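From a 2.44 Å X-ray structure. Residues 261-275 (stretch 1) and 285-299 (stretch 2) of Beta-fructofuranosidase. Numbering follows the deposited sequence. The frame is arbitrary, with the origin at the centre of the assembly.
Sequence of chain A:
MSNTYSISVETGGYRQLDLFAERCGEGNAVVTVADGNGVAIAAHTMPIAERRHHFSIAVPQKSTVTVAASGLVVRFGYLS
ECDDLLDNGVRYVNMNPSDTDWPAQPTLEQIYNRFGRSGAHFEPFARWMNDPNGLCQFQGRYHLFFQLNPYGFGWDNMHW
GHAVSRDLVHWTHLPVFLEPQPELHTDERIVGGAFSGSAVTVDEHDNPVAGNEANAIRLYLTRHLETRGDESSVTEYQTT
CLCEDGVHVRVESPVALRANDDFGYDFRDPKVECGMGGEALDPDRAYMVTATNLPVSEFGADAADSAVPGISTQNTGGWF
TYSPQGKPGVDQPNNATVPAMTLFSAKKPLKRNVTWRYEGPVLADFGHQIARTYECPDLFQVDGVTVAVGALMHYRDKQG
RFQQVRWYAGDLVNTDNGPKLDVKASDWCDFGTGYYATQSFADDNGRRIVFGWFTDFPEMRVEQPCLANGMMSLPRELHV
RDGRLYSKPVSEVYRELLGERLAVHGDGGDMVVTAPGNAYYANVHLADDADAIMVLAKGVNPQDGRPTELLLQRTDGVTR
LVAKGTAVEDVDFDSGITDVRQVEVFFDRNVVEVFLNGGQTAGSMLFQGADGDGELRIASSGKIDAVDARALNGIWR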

# COMPACT_ATOMS: atom_id res chain seq x y z
N ASP A 261 -20.92 12.89 17.54
CA ASP A 261 -19.73 13.28 18.28
C ASP A 261 -19.04 12.11 18.97
O ASP A 261 -17.91 12.28 19.44
CB ASP A 261 -20.09 14.35 19.32
CG ASP A 261 -20.47 15.68 18.69
OD1 ASP A 261 -20.04 15.94 17.54
OD2 ASP A 261 -21.21 16.45 19.33
N ASP A 262 -19.67 10.94 19.04
CA ASP A 262 -19.03 9.78 19.64
C ASP A 262 -18.16 9.00 18.66
O ASP A 262 -17.39 8.13 19.09
CB ASP A 262 -20.08 8.85 20.25
CG ASP A 262 -20.53 9.31 21.63
OD1 ASP A 262 -19.82 10.12 22.26
OD2 ASP A 262 -21.60 8.86 22.08
N PHE A 263 -18.27 9.28 17.36
CA PHE A 263 -17.27 8.79 16.42
C PHE A 263 -15.90 9.31 16.83
O PHE A 263 -15.76 10.46 17.26
CB PHE A 263 -17.58 9.28 14.99
CG PHE A 263 -18.51 8.38 14.22
CD1 PHE A 263 -19.73 7.98 14.75
CD2 PHE A 263 -18.18 7.98 12.93
CE1 PHE A 263 -20.58 7.17 14.02
CE2 PHE A 263 -19.04 7.17 12.19
CZ PHE A 263 -20.24 6.76 12.74
N GLY A 264 -14.89 8.45 16.71
CA GLY A 264 -13.53 8.94 16.84
C GLY A 264 -13.21 9.96 15.77
O GLY A 264 -13.74 9.91 14.66
N TYR A 265 -12.36 10.92 16.11
CA TYR A 265 -11.90 11.88 15.11
C TYR A 265 -11.22 11.17 13.95
O TYR A 265 -11.32 11.62 12.80
CB TYR A 265 -10.96 12.90 15.75
CG TYR A 265 -11.67 13.86 16.68
CD1 TYR A 265 -12.84 14.49 16.30
CD2 TYR A 265 -11.16 14.12 17.95
CE1 TYR A 265 -13.49 15.37 17.16
CE2 TYR A 265 -11.80 14.99 18.81
CZ TYR A 265 -12.96 15.61 18.41
OH TYR A 265 -13.60 16.48 19.26
N ASP A 266 -10.52 10.07 14.22
CA ASP A 266 -10.04 9.19 13.17
C ASP A 266 -11.23 8.51 12.49
O ASP A 266 -11.94 7.72 13.12
CB ASP A 266 -9.09 8.14 13.75
CG ASP A 266 -7.90 8.76 14.46
OD1 ASP A 266 -7.02 9.32 13.77
OD2 ASP A 266 -7.84 8.69 15.71
N PHE A 267 -11.44 8.82 11.22
CA PHE A 267 -12.62 8.37 10.49
C PHE A 267 -12.30 8.39 9.00
O PHE A 267 -12.61 9.38 8.32
CB PHE A 267 -13.82 9.27 10.84
CG PHE A 267 -15.04 9.05 9.99
CD1 PHE A 267 -15.72 7.85 10.02
CD2 PHE A 267 -15.52 10.07 9.18
CE1 PHE A 267 -16.86 7.66 9.25
CE2 PHE A 267 -16.65 9.89 8.41
CZ PHE A 267 -17.32 8.68 8.44
N ARG A 268 -11.68 7.33 8.49
CA ARG A 268 -11.00 7.45 7.20
C ARG A 268 -11.00 6.12 6.45
O ARG A 268 -11.49 5.09 6.93
CB ARG A 268 -9.57 7.94 7.41
CG ARG A 268 -8.71 7.03 8.27
CD ARG A 268 -7.27 7.53 8.30
NE ARG A 268 -6.49 6.95 9.38
CZ ARG A 268 -6.47 7.42 10.62
NH1 ARG A 268 -7.20 8.48 10.95
NH2 ARG A 268 -5.72 6.82 11.54
N ASP A 269 -10.44 6.17 5.24
CA ASP A 269 -10.18 5.05 4.35
C ASP A 269 -11.47 4.37 3.90
O ASP A 269 -11.65 3.16 4.13
CB ASP A 269 -9.26 4.04 5.04
CG ASP A 269 -8.01 4.68 5.62
OD1 ASP A 269 -7.60 5.76 5.14
OD2 ASP A 269 -7.42 4.10 6.56
N PRO A 270 -12.37 5.08 3.22
CA PRO A 270 -13.64 4.46 2.82
C PRO A 270 -13.42 3.40 1.75
O PRO A 270 -12.65 3.59 0.81
CB PRO A 270 -14.45 5.64 2.27
CG PRO A 270 -13.40 6.58 1.76
CD PRO A 270 -12.24 6.46 2.71
N LYS A 271 -14.11 2.28 1.91
CA LYS A 271 -14.07 1.18 0.95
C LYS A 271 -15.50 0.84 0.56
O LYS A 271 -16.29 0.40 1.41
CB LYS A 271 -13.35 -0.04 1.54
CG LYS A 271 -12.33 -0.67 0.60
CD LYS A 271 -13.00 -1.19 -0.66
CE LYS A 271 -11.99 -1.78 -1.62
NZ LYS A 271 -12.66 -2.27 -2.86
N VAL A 272 -15.84 1.05 -0.71
CA VAL A 272 -17.20 0.89 -1.20
C VAL A 272 -17.28 -0.42 -1.97
O VAL A 272 -16.57 -0.61 -2.97
CB VAL A 272 -17.63 2.08 -2.07
CG1 VAL A 272 -19.06 1.91 -2.57
CG2 VAL A 272 -17.50 3.38 -1.28
N GLU A 273 -18.12 -1.34 -1.51
CA GLU A 273 -18.26 -2.67 -2.09
C GLU A 273 -19.66 -2.81 -2.66
O GLU A 273 -20.65 -2.61 -1.96
CB GLU A 273 -18.01 -3.75 -1.04
CG GLU A 273 -18.34 -5.16 -1.52
CD GLU A 273 -17.52 -5.56 -2.74
OE1 GLU A 273 -16.32 -5.23 -2.78
OE2 GLU A 273 -18.09 -6.21 -3.64
N CYS A 274 -19.74 -3.18 -3.94
CA CYS A 274 -21.02 -3.23 -4.62
C CYS A 274 -21.45 -4.64 -5.00
O CYS A 274 -22.60 -4.82 -5.43
CB CYS A 274 -20.99 -2.35 -5.88
SG CYS A 274 -20.82 -0.60 -5.52
N GLY A 275 -20.58 -5.64 -4.85
CA GLY A 275 -20.86 -6.96 -5.36
C GLY A 275 -21.23 -8.01 -4.33
O GLY A 275 -21.15 -9.21 -4.62
N ARG A 285 -28.56 -1.04 -2.85
CA ARG A 285 -27.69 -0.08 -2.19
C ARG A 285 -26.25 -0.57 -2.23
O ARG A 285 -25.99 -1.77 -2.14
CB ARG A 285 -28.12 0.15 -0.73
CG ARG A 285 -29.55 0.65 -0.57
CD ARG A 285 -29.90 0.90 0.89
NE ARG A 285 -29.32 2.15 1.39
CZ ARG A 285 -29.87 3.35 1.24
NH1 ARG A 285 -31.02 3.47 0.60
NH2 ARG A 285 -29.26 4.42 1.72
N ALA A 286 -25.32 0.37 -2.39
CA ALA A 286 -23.90 0.09 -2.24
C ALA A 286 -23.48 0.35 -0.80
O ALA A 286 -24.07 1.19 -0.11
CB ALA A 286 -23.07 0.96 -3.19
N TYR A 287 -22.46 -0.37 -0.35
CA TYR A 287 -22.06 -0.35 1.05
C TYR A 287 -20.62 0.12 1.20
O TYR A 287 -19.75 -0.25 0.41
CB TYR A 287 -22.26 -1.73 1.69
CG TYR A 287 -23.72 -2.01 1.96
CD1 TYR A 287 -24.55 -2.50 0.96
CD2 TYR A 287 -24.28 -1.74 3.21
CE1 TYR A 287 -25.89 -2.74 1.20
CE2 TYR A 287 -25.62 -1.98 3.45
CZ TYR A 287 -26.42 -2.48 2.45
OH TYR A 287 -27.75 -2.72 2.68
N MET A 288 -20.39 0.95 2.22
CA MET A 288 -19.11 1.59 2.47
C MET A 288 -18.70 1.32 3.91
O MET A 288 -19.47 1.61 4.84
CB MET A 288 -19.20 3.10 2.21
CG MET A 288 -18.00 3.92 2.69
SD MET A 288 -18.34 5.70 2.83
CE MET A 288 -18.68 6.15 1.12
N VAL A 289 -17.51 0.77 4.10
CA VAL A 289 -16.92 0.63 5.43
C VAL A 289 -15.92 1.76 5.62
O VAL A 289 -15.22 2.16 4.68
CB VAL A 289 -16.25 -0.74 5.63
CG1 VAL A 289 -17.30 -1.84 5.65
CG2 VAL A 289 -15.23 -1.01 4.54
N THR A 290 -15.86 2.28 6.84
CA THR A 290 -14.89 3.29 7.22
C THR A 290 -14.22 2.86 8.52
O THR A 290 -14.80 2.11 9.31
CB THR A 290 -15.54 4.68 7.37
OG1 THR A 290 -16.83 4.54 7.97
CG2 THR A 290 -15.69 5.35 6.02
N ALA A 291 -13.00 3.34 8.72
CA ALA A 291 -12.20 2.97 9.88
C ALA A 291 -12.31 4.06 10.94
O ALA A 291 -11.99 5.23 10.67
CB ALA A 291 -10.74 2.76 9.47
N THR A 292 -12.75 3.69 12.13
CA THR A 292 -12.85 4.62 13.25
C THR A 292 -12.83 3.82 14.55
O THR A 292 -12.46 2.65 14.58
CB THR A 292 -14.12 5.48 13.14
OG1 THR A 292 -14.10 6.48 14.16
CG2 THR A 292 -15.37 4.63 13.29
N ASN A 293 -13.21 4.48 15.65
CA ASN A 293 -13.40 3.83 16.93
C ASN A 293 -14.69 4.35 17.55
O ASN A 293 -15.13 5.46 17.26
CB ASN A 293 -12.21 4.08 17.88
CG ASN A 293 -11.85 5.55 17.99
OD1 ASN A 293 -10.99 6.05 17.26
ND2 ASN A 293 -12.50 6.26 18.92
N LEU A 294 -15.30 3.52 18.40
CA LEU A 294 -16.56 3.88 19.02
C LEU A 294 -16.48 3.65 20.52
O LEU A 294 -15.68 2.83 20.99
CB LEU A 294 -17.72 3.07 18.43
CG LEU A 294 -18.10 3.41 16.98
CD1 LEU A 294 -19.13 2.43 16.42
CD2 LEU A 294 -18.61 4.84 16.89
N PRO A 295 -17.29 4.36 21.31
CA PRO A 295 -17.30 4.12 22.76
C PRO A 295 -17.76 2.70 23.06
O PRO A 295 -18.75 2.22 22.50
CB PRO A 295 -18.30 5.16 23.29
CG PRO A 295 -18.42 6.18 22.21
CD PRO A 295 -18.19 5.46 20.92
N VAL A 296 -17.04 2.04 23.97
CA VAL A 296 -17.41 0.68 24.36
C VAL A 296 -18.78 0.66 25.02
O VAL A 296 -19.42 -0.40 25.07
CB VAL A 296 -16.34 0.07 25.28
CG1 VAL A 296 -14.99 0.05 24.58
CG2 VAL A 296 -16.26 0.82 26.60
N SER A 297 -19.26 1.80 25.52
CA SER A 297 -20.60 1.88 26.08
C SER A 297 -21.69 1.67 25.04
O SER A 297 -22.85 1.46 25.41
CB SER A 297 -20.80 3.23 26.77
OG SER A 297 -20.51 4.30 25.88
N GLU A 298 -21.36 1.71 23.75
CA GLU A 298 -22.30 1.35 22.70
C GLU A 298 -22.45 -0.15 22.52
O GLU A 298 -23.18 -0.59 21.62
CB GLU A 298 -21.87 1.98 21.36
CG GLU A 298 -21.95 3.50 21.33
CD GLU A 298 -21.85 4.06 19.92
OE1 GLU A 298 -21.84 5.30 19.77
OE2 GLU A 298 -21.78 3.26 18.96
N PHE A 299 -21.78 -0.95 23.35
CA PHE A 299 -21.82 -2.40 23.27
C PHE A 299 -22.11 -2.97 24.65
O PHE A 299 -21.94 -2.30 25.67
CB PHE A 299 -20.50 -2.97 22.72
CG PHE A 299 -20.09 -2.37 21.40
CD1 PHE A 299 -19.33 -1.21 21.35
CD2 PHE A 299 -20.46 -2.97 20.20
CE1 PHE A 299 -18.95 -0.66 20.14
CE2 PHE A 299 -20.08 -2.43 18.99
CZ PHE A 299 -19.32 -1.27 18.96
O HOH W 1 -14.84 6.80 19.92
O HOH W 2 -10.06 8.89 17.07
O HOH W 3 -24.72 -3.10 -4.72

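The two stretches pair as antiparallel strands, and main-chain hydrogen bonds dominate the contact. Glu 273 N donates to Tyr 287 O at 2.7 Å, while the return bond from Tyr 287 N to Glu 273 O is weak at 3.3 Å. Two further pairs are reciprocal and more even: Lys 271 N to Val 289 O and Val 289 N to Lys 271 O, both 3.0 Å, then Arg 268 N to Ala 291 O, 3.0 Å, and Ala 291 N to Arg 268 O, 2.9 Å. Between these last two the register shifts by one residue, a beta bulge that places Asp 269 and Pro 270 opposite Thr 290 alone.

Beyond the regular ladder, a side chain takes over: Thr 292 OG1 donates to Asp 266 O at 2.7 Å. Gly 264 N then reaches Asn 293 O at 3.0 Å. An ideal CB on Gly 264 would lie 2.4 Å from Asn 293 OD1, so the observed placement of the Asn 293 side chain leaves no room for one. Water 2 links Asp 266 N and OD2 to Asn 293 OD1.

Packing fills in around this framework. Val 272 CG2 meets Met 288 CE at 3.9 Å, and Cys 274 SG lies 3.6 Å from Ala 286 CB. Toward the other end, Phe 263 CD1 approaches Leu 294 CD2 at 4.0 Å, and Asp 262 CB rests 3.7 Å from Pro 295 CG.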